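Local coordinates for uncharacterized protein (Acinetobacter baumannii, PDB 5D66) that is of unknown function but folds as an ankyrin repeat domain, a scaffold that in other proteins commonly mediates protein-protein binding, at residues D30-D33 and S37-L40; V42-N47 and D70-Y75. All coordinates share one frame; numbering follows the deposited sequence.

Interactions 1 and 2 follow one another along the chain and share helix 39-45: interaction 1 (30-33 with 37-40) fixes the loop to the helix start, and interaction 2 (42-47 with 70-75) sets the C-terminal half of that helix against helix 72-79 of the ankyrin stack. Their centres lie 11 Å apart. The two touch directly. Ser37 OG and Arg45 NH2 are 2.9 Å apart, a probable hydrogen bond that ties the side chains of the two contacts together, and Leu40 CG packs 3.7 Å from Pro72 CG. No ligand or active site is known here, so the relation is architectural.

Interaction 1: D30-D33 and S37-L40; sequences DARD and STAL
Two torsions bring Thr38 and Arg32 together: chi1 of Thr38, 70°, sets OG1 between its backbone N and carbonyl carbon, where it caps Met41 N, Thr38 being the N-cap of helix 39-45, and leaves CG2 beside the N. A bend at chi2 of Arg32, -52°, folds that chain alongside Thr38, and the CG2 methyl sits over one face of the guanidinium, off to one side of its centre, 3.5 Å from NE. The far end of Arg32 is held by NH1, bonded to the carbonyls of Gly36 and Lys65.

Asp33 and Ser37 are joined by a pair of bonds, one between backbones and one from the Ser37 amide to the Asp33 side chain. Asp33 N donates to Ser37 O at 3.0 Å (158° at the hydrogen), while Ser37 N returns a 3.1 Å bond to Asp33 OD1, meeting it from above the carboxylate plane. Thr35 OG1 also bonds to that OD1. Ser37 O additionally receives a CH...O contact from Arg32 CA, 3.4 Å away.

Asp30 reaches the helix through water. Its OD1 accepts from two waters, one accepting in turn from Leu40 N and the other from Thr38 OG1; a third links Ala31 O to Ala39 N. Asp30 OD2 binds Asp61 N in the loop after helix 49-57. This loop-to-helix turn of the ankyrin repeat thus supplies water-mediated acceptors to first-turn amides, and the carboxylate of Asp30 probably interacts favourably with the helix dipole.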
ATOM      1  N   ASP A  30       6.637 -16.181  12.584  1.00  6.55           N
ATOM      2  CA  ASP A  30       7.228 -14.884  12.394  1.00  6.79           C
ATOM      3  C   ASP A  30       8.606 -14.751  12.997  1.00  5.82           C
ATOM      4  O   ASP A  30       9.084 -13.643  13.253  1.00  5.72           O
ATOM      5  CB  ASP A  30       6.294 -13.772  12.876  1.00  6.69           C
ATOM      6  CG  ASP A  30       5.129 -13.549  11.930  1.00  7.66           C
ATOM      7  OD1 ASP A  30       5.258 -13.733  10.729  1.00  7.04           O
ATOM      8  OD2 ASP A  30       4.060 -13.074  12.461  1.00  9.02           O
ATOM      9  N   ALA A  31       9.340 -15.871  13.147  1.00  5.61           N
ATOM     10  CA  ALA A  31      10.757 -15.788  13.480  1.00  5.66           C
ATOM     11  C   ALA A  31      11.482 -14.809  12.561  1.00  5.11           C
ATOM     12  O   ALA A  31      11.255 -14.816  11.346  1.00  6.06           O
ATOM     13  CB  ALA A  31      11.398 -17.177  13.328  1.00  7.33           C
ATOM     14  N   ARG A  32      12.348 -13.980  13.108  1.00  4.81           N
ATOM     15  CA  ARG A  32      13.100 -13.021  12.305  1.00  5.32           C
ATOM     16  C   ARG A  32      14.406 -13.624  11.832  1.00  5.02           C
ATOM     17  O   ARG A  32      15.060 -14.357  12.566  1.00  5.68           O
ATOM     18  CB  ARG A  32      13.357 -11.729  13.062  1.00  5.30           C
ATOM     19  CG  ARG A  32      12.128 -11.104  13.700  1.00  5.57           C
ATOM     20  CD  ARG A  32      10.974 -10.914  12.717  1.00  5.56           C
ATOM     21  NE  ARG A  32       9.858 -10.260  13.334  1.00  5.52           N
ATOM     22  CZ  ARG A  32       9.464  -8.995  13.187  1.00  5.58           C
ATOM     23  NH1 ARG A  32      10.062  -8.191  12.328  1.00  5.83           N
ATOM     24  NH2 ARG A  32       8.441  -8.523  13.862  1.00  7.00           N
ATOM     25  N   ASP A  33      14.791 -13.248  10.607  1.00  5.48           N
ATOM     26  CA  ASP A  33      16.125 -13.650  10.095  1.00  5.87           C
ATOM     27  C   ASP A  33      17.165 -12.675  10.632  1.00  5.38           C
ATOM     28  O   ASP A  33      16.922 -11.856  11.550  1.00  5.67           O
ATOM     29  CB  ASP A  33      16.092 -13.795   8.586  1.00  6.51           C
ATOM     30  CG  ASP A  33      15.862 -12.502   7.807  1.00  6.47           C
ATOM     31  OD1 ASP A  33      15.990 -11.421   8.435  1.00  6.97           O
ATOM     32  OD2 ASP A  33      15.624 -12.593   6.602  1.00  9.25           O
ATOM     33  N   SER A  37      13.715  -9.634   9.427  1.00  5.22           N
ATOM     34  CA  SER A  37      12.569  -9.829   8.537  1.00  5.49           C
ATOM     35  C   SER A  37      11.823 -11.118   8.844  1.00  5.26           C
ATOM     36  O   SER A  37      12.444 -12.131   9.135  1.00  5.39           O
ATOM     37  CB  SER A  37      13.034  -9.860   7.075  1.00  6.76           C
ATOM     38  OG  SER A  37      13.674  -8.674   6.677  1.00  9.00           O
ATOM     39  N   THR A  38      10.518 -11.096   8.750  1.00  4.65           N
ATOM     40  CA  THR A  38       9.727 -12.292   8.787  1.00  4.59           C
ATOM     41  C   THR A  38       9.750 -13.005   7.412  1.00  4.90           C
ATOM     42  O   THR A  38       9.964 -12.385   6.368  1.00  4.91           O
ATOM     43  CB  THR A  38       8.280 -12.056   9.209  1.00  4.59           C
ATOM     44  OG1 THR A  38       7.627 -11.366   8.155  1.00  5.13           O
ATOM     45  CG2 THR A  38       8.148 -11.311  10.506  1.00  4.82           C
ATOM     46  N   ALA A  39       9.393 -14.284   7.417  1.00  5.01           N
ATOM     47  CA  ALA A  39       9.333 -15.040   6.205  1.00  5.05           C
ATOM     48  C   ALA A  39       8.219 -14.498   5.294  1.00  5.23           C
ATOM     49  O   ALA A  39       8.361 -14.455   4.063  1.00  5.57           O
ATOM     50  CB  ALA A  39       9.180 -16.504   6.457  1.00  6.08           C
ATOM     51  N   LEU A  40       7.089 -14.081   5.888  1.00  4.73           N
ATOM     52  CA  LEU A  40       6.044 -13.482   5.066  1.00  4.80           C
ATOM     53  C   LEU A  40       6.525 -12.173   4.418  1.00  4.51           C
ATOM     54  O   LEU A  40       6.185 -11.906   3.272  1.00  4.56           O
ATOM     55  CB  LEU A  40       4.784 -13.232   5.902  1.00  5.08           C
ATOM     56  CG  LEU A  40       3.655 -12.491   5.162  1.00  5.05           C
ATOM     57  CD1 LEU A  40       3.176 -13.258   3.932  1.00  5.56           C
ATOM     58  CD2 LEU A  40       2.486 -12.198   6.099  1.00  5.28           C
TER
HETATM   59  O   HOH W   1       6.230 -15.087   8.517  1.00  6.35           O
HETATM   60  O   HOH W   2       4.990 -11.500   9.033  1.00  6.84           O
HETATM   61  O   HOH W   3       9.466 -15.931   9.679  1.00  6.75           O

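Interaction 2: V42-N47 and D70-Y75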
ATOM      1  N   VAL A  42       9.603 -11.575   3.456  1.00  5.14           N
ATOM      2  CA  VAL A  42      10.442 -12.062   2.362  1.00  5.30           C
ATOM      3  C   VAL A  42       9.596 -12.488   1.176  1.00  5.48           C
ATOM      4  O   VAL A  42       9.854 -12.111   0.017  1.00  5.84           O
ATOM      5  CB  VAL A  42      11.350 -13.183   2.852  1.00  5.77           C
ATOM      6  CG1 VAL A  42      12.089 -13.840   1.706  1.00  6.69           C
ATOM      7  CG2 VAL A  42      12.341 -12.646   3.893  1.00  6.45           C
ATOM      8  N   ALA A  43       8.537 -13.262   1.417  1.00  5.45           N
ATOM      9  CA  ALA A  43       7.647 -13.710   0.334  1.00  5.89           C
ATOM     10  C   ALA A  43       6.990 -12.527  -0.343  1.00  5.56           C
ATOM     11  O   ALA A  43       6.837 -12.487  -1.569  1.00  6.39           O
ATOM     12  CB  ALA A  43       6.593 -14.652   0.860  1.00  5.91           C
ATOM     13  N   THR A  44       6.568 -11.533   0.439  1.00  4.99           N
ATOM     14  CA  THR A  44       5.844 -10.393  -0.101  1.00  5.47           C
ATOM     15  C   THR A  44       6.732  -9.543  -0.980  1.00  5.25           C
ATOM     16  O   THR A  44       6.325  -9.088  -2.059  1.00  5.66           O
ATOM     17  CB  THR A  44       5.190  -9.588   1.011  1.00  5.62           C
ATOM     18  OG1 THR A  44       4.241 -10.424   1.710  1.00  5.77           O
ATOM     19  CG2 THR A  44       4.410  -8.394   0.463  1.00  5.95           C
ATOM     20  N   ARG A  45       7.971  -9.295  -0.564  1.00  5.44           N
ATOM     21  CA  ARG A  45       8.895  -8.518  -1.374  1.00  5.97           C
ATOM     22  C   ARG A  45       9.093  -9.149  -2.765  1.00  6.31           C
ATOM     23  O   ARG A  45       9.257  -8.408  -3.756  1.00  7.33           O
ATOM     24  CB  ARG A  45      10.264  -8.379  -0.729  1.00  6.62           C
ATOM     25  CG  ARG A  45      10.277  -7.578   0.562  1.00  6.69           C
ATOM     26  CD  ARG A  45      11.661  -7.527   1.108  1.00 10.25           C
ATOM     27  NE  ARG A  45      11.760  -7.025   2.478  1.00  8.66           N
ATOM     28  CZ  ARG A  45      12.368  -7.656   3.486  1.00  7.05           C
ATOM     29  NH1 ARG A  45      12.961  -8.813   3.323  1.00  8.70           N
ATOM     30  NH2 ARG A  45      12.444  -7.041   4.644  1.00  6.73           N
ATOM     31  N   ALA A  46       9.025 -10.458  -2.843  1.00  6.27           N
ATOM     32  CA  ALA A  46       9.199 -11.197  -4.066  1.00  7.03           C
ATOM     33  C   ALA A  46       7.912 -11.378  -4.888  1.00  6.97           C
ATOM     34  O   ALA A  46       7.954 -11.934  -5.986  1.00  9.08           O
ATOM     35  CB  ALA A  46       9.824 -12.557  -3.760  1.00  8.04           C
ATOM     36  N   ASN A  47       6.787 -10.937  -4.332  1.00  6.59           N
ATOM     37  CA  ASN A  47       5.453 -11.240  -4.875  1.00  6.38           C
ATOM     38  C   ASN A  47       5.244 -12.740  -5.051  1.00  6.82           C
ATOM     39  O   ASN A  47       4.667 -13.217  -6.034  1.00  8.19           O
ATOM     40  CB  ASN A  47       5.128 -10.488  -6.144  1.00  7.04           C
ATOM     41  CG  ASN A  47       3.634 -10.378  -6.356  1.00  7.94           C
ATOM     42  OD1 ASN A  47       2.869 -10.564  -5.431  1.00  8.69           O
ATOM     43  ND2 ASN A  47       3.211 -10.087  -7.587  1.00 10.88           N
ATOM     44  N   ASP A  70       8.397  -1.350   6.588  1.00  5.31           N
ATOM     45  CA  ASP A  70       7.485  -2.056   5.711  1.00  5.33           C
ATOM     46  C   ASP A  70       6.871  -3.210   6.460  1.00  5.47           C
ATOM     47  O   ASP A  70       7.521  -3.933   7.203  1.00  6.42           O
ATOM     48  CB  ASP A  70       8.184  -2.583   4.468  1.00  6.06           C
ATOM     49  CG  ASP A  70       8.430  -1.521   3.450  1.00  7.20           C
ATOM     50  OD1 ASP A  70       7.721  -0.481   3.406  1.00  7.64           O
ATOM     51  OD2 ASP A  70       9.260  -1.825   2.551  1.00  8.05           O
ATOM     52  N   SER A  71       5.597  -3.454   6.196  1.00  4.94           N
ATOM     53  CA  SER A  71       4.883  -4.681   6.551  1.00  4.57           C
ATOM     54  C   SER A  71       4.416  -5.353   5.294  1.00  4.33           C
ATOM     55  O   SER A  71       4.310  -4.711   4.220  1.00  4.91           O
ATOM     56  CB  SER A  71       3.688  -4.432   7.462  1.00  4.95           C
ATOM     57  OG  SER A  71       2.711  -3.691   6.739  1.00  5.02           O
ATOM     58  N   PRO A  72       3.990  -6.613   5.377  1.00  4.54           N
ATOM     59  CA  PRO A  72       3.430  -7.268   4.185  1.00  5.01           C
ATOM     60  C   PRO A  72       2.266  -6.471   3.554  1.00  4.58           C
ATOM     61  O   PRO A  72       2.235  -6.269   2.358  1.00  4.64           O
ATOM     62  CB  PRO A  72       3.061  -8.675   4.670  1.00  4.50           C
ATOM     63  CG  PRO A  72       4.114  -8.908   5.752  1.00  5.04           C
ATOM     64  CD  PRO A  72       4.310  -7.589   6.422  1.00  4.60           C
ATOM     65  N   TYR A  73       1.319  -6.041   4.392  1.00  4.38           N
ATOM     66  CA  TYR A  73       0.198  -5.227   3.919  1.00  4.85           C
ATOM     67  C   TYR A  73       0.707  -3.926   3.263  1.00  4.40           C
ATOM     68  O   TYR A  73       0.295  -3.567   2.157  1.00  4.96           O
ATOM     69  CB  TYR A  73      -0.739  -4.959   5.101  1.00  4.79           C
ATOM     70  CG  TYR A  73      -1.558  -3.689   4.955  1.00  4.61           C
ATOM     71  CD1 TYR A  73      -2.573  -3.599   4.027  1.00  5.26           C
ATOM     72  CD2 TYR A  73      -1.272  -2.574   5.722  1.00  4.65           C
ATOM     73  CE1 TYR A  73      -3.309  -2.410   3.909  1.00  5.23           C
ATOM     74  CE2 TYR A  73      -1.996  -1.401   5.617  1.00  5.50           C
ATOM     75  CZ  TYR A  73      -2.975  -1.308   4.669  1.00  5.18           C
ATOM     76  OH  TYR A  73      -3.698  -0.138   4.515  1.00  6.38           O
ATOM     77  N   LEU A  74       1.529  -3.149   3.981  1.00  4.46           N
ATOM     78  CA  LEU A  74       1.950  -1.855   3.469  1.00  4.97           C
ATOM     79  C   LEU A  74       2.701  -1.971   2.155  1.00  4.84           C
ATOM     80  O   LEU A  74       2.510  -1.169   1.236  1.00  5.65           O
ATOM     81  CB  LEU A  74       2.767  -1.087   4.489  1.00  4.77           C
ATOM     82  CG  LEU A  74       2.033  -0.571   5.671  1.00  5.31           C
ATOM     83  CD1 LEU A  74       3.008  -0.219   6.814  1.00  5.62           C
ATOM     84  CD2 LEU A  74       1.266   0.685   5.307  1.00  5.79           C
ATOM     85  N   TYR A  75       3.595  -2.946   2.064  1.00  5.23           N
ATOM     86  CA  TYR A  75       4.428  -3.134   0.914  1.00  5.25           C
ATOM     87  C   TYR A  75       3.579  -3.642  -0.280  1.00  5.33           C
ATOM     88  O   TYR A  75       3.740  -3.186  -1.416  1.00  5.37           O
ATOM     89  CB  TYR A  75       5.506  -4.166   1.176  1.00  6.08           C
ATOM     90  CG  TYR A  75       6.573  -4.272   0.132  1.00  6.25           C
ATOM     91  CD1 TYR A  75       7.709  -3.521   0.235  1.00  7.02           C
ATOM     92  CD2 TYR A  75       6.464  -5.126  -0.933  1.00  6.66           C
ATOM     93  CE1 TYR A  75       8.706  -3.568  -0.732  1.00 10.18           C
ATOM     94  CE2 TYR A  75       7.434  -5.195  -1.881  1.00  6.53           C
ATOM     95  CZ  TYR A  75       8.579  -4.425  -1.783  1.00  8.05           C
ATOM     96  OH  TYR A  75       9.596  -4.519  -2.725  1.00 11.53           O
TER
HETATM   97  O   HOH W   4      10.870  -4.056   2.749  1.00  9.35           O
HETATM   98  O   HOH W   5       9.148  -5.567  -4.972  1.00 20.91           O
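The Tyr75 ring has Arg45 CG over one face, 4.3 Å above the plane and displaced from the ring centre, while Asp70 CG and a water lie at its edge, in plane. The Arg45 guanidinium likewise meets a water in plane at its edge. These groups join helix 39-45 to helix 72-79, neighbouring helices in the ankyrin solenoid; between 42-47 and 70-75 the closest CA atoms are those of Thr44 and Pro72, 5.8 Å apart.

Tyr75 carries much of the contact. With CG anti to the backbone N (chi1 -170°), its ring extends toward helix 39-45, and CE2 stops 3.7 Å from Arg45 CA. The ring therefore packs against the backbone of Arg45 as well as the start of its side chain.

Deeper in, Thr44 and Pro72 cross at about a right angle. The CG2 methyl of Thr44 comes 3.6 Å from Pro72 O, and OG1 packs against Pro72 CB. That hydroxyl also bonds to Leu40 O, one turn back in its own helix, so this buried polar atom has a partner despite its aliphatic neighbour. Ile84 of helix 82-90 touches Thr44 as well.

Polar links across the contact run through water. One water accepts from Arg45 NE and donates to Asp70 OD2, bridging opposite charges whose NE and OD2 atoms stand 5.8 Å apart; Arg45 NH2 makes its salt bridge with Asp66. Ser71 is the N-cap of helix 72-79, its OG accepting from Leu74 N in a nearly straight bond (167°). At the outer end of the ring, a second water donates to Arg45 O and lies 2.5 Å from Tyr75 OH.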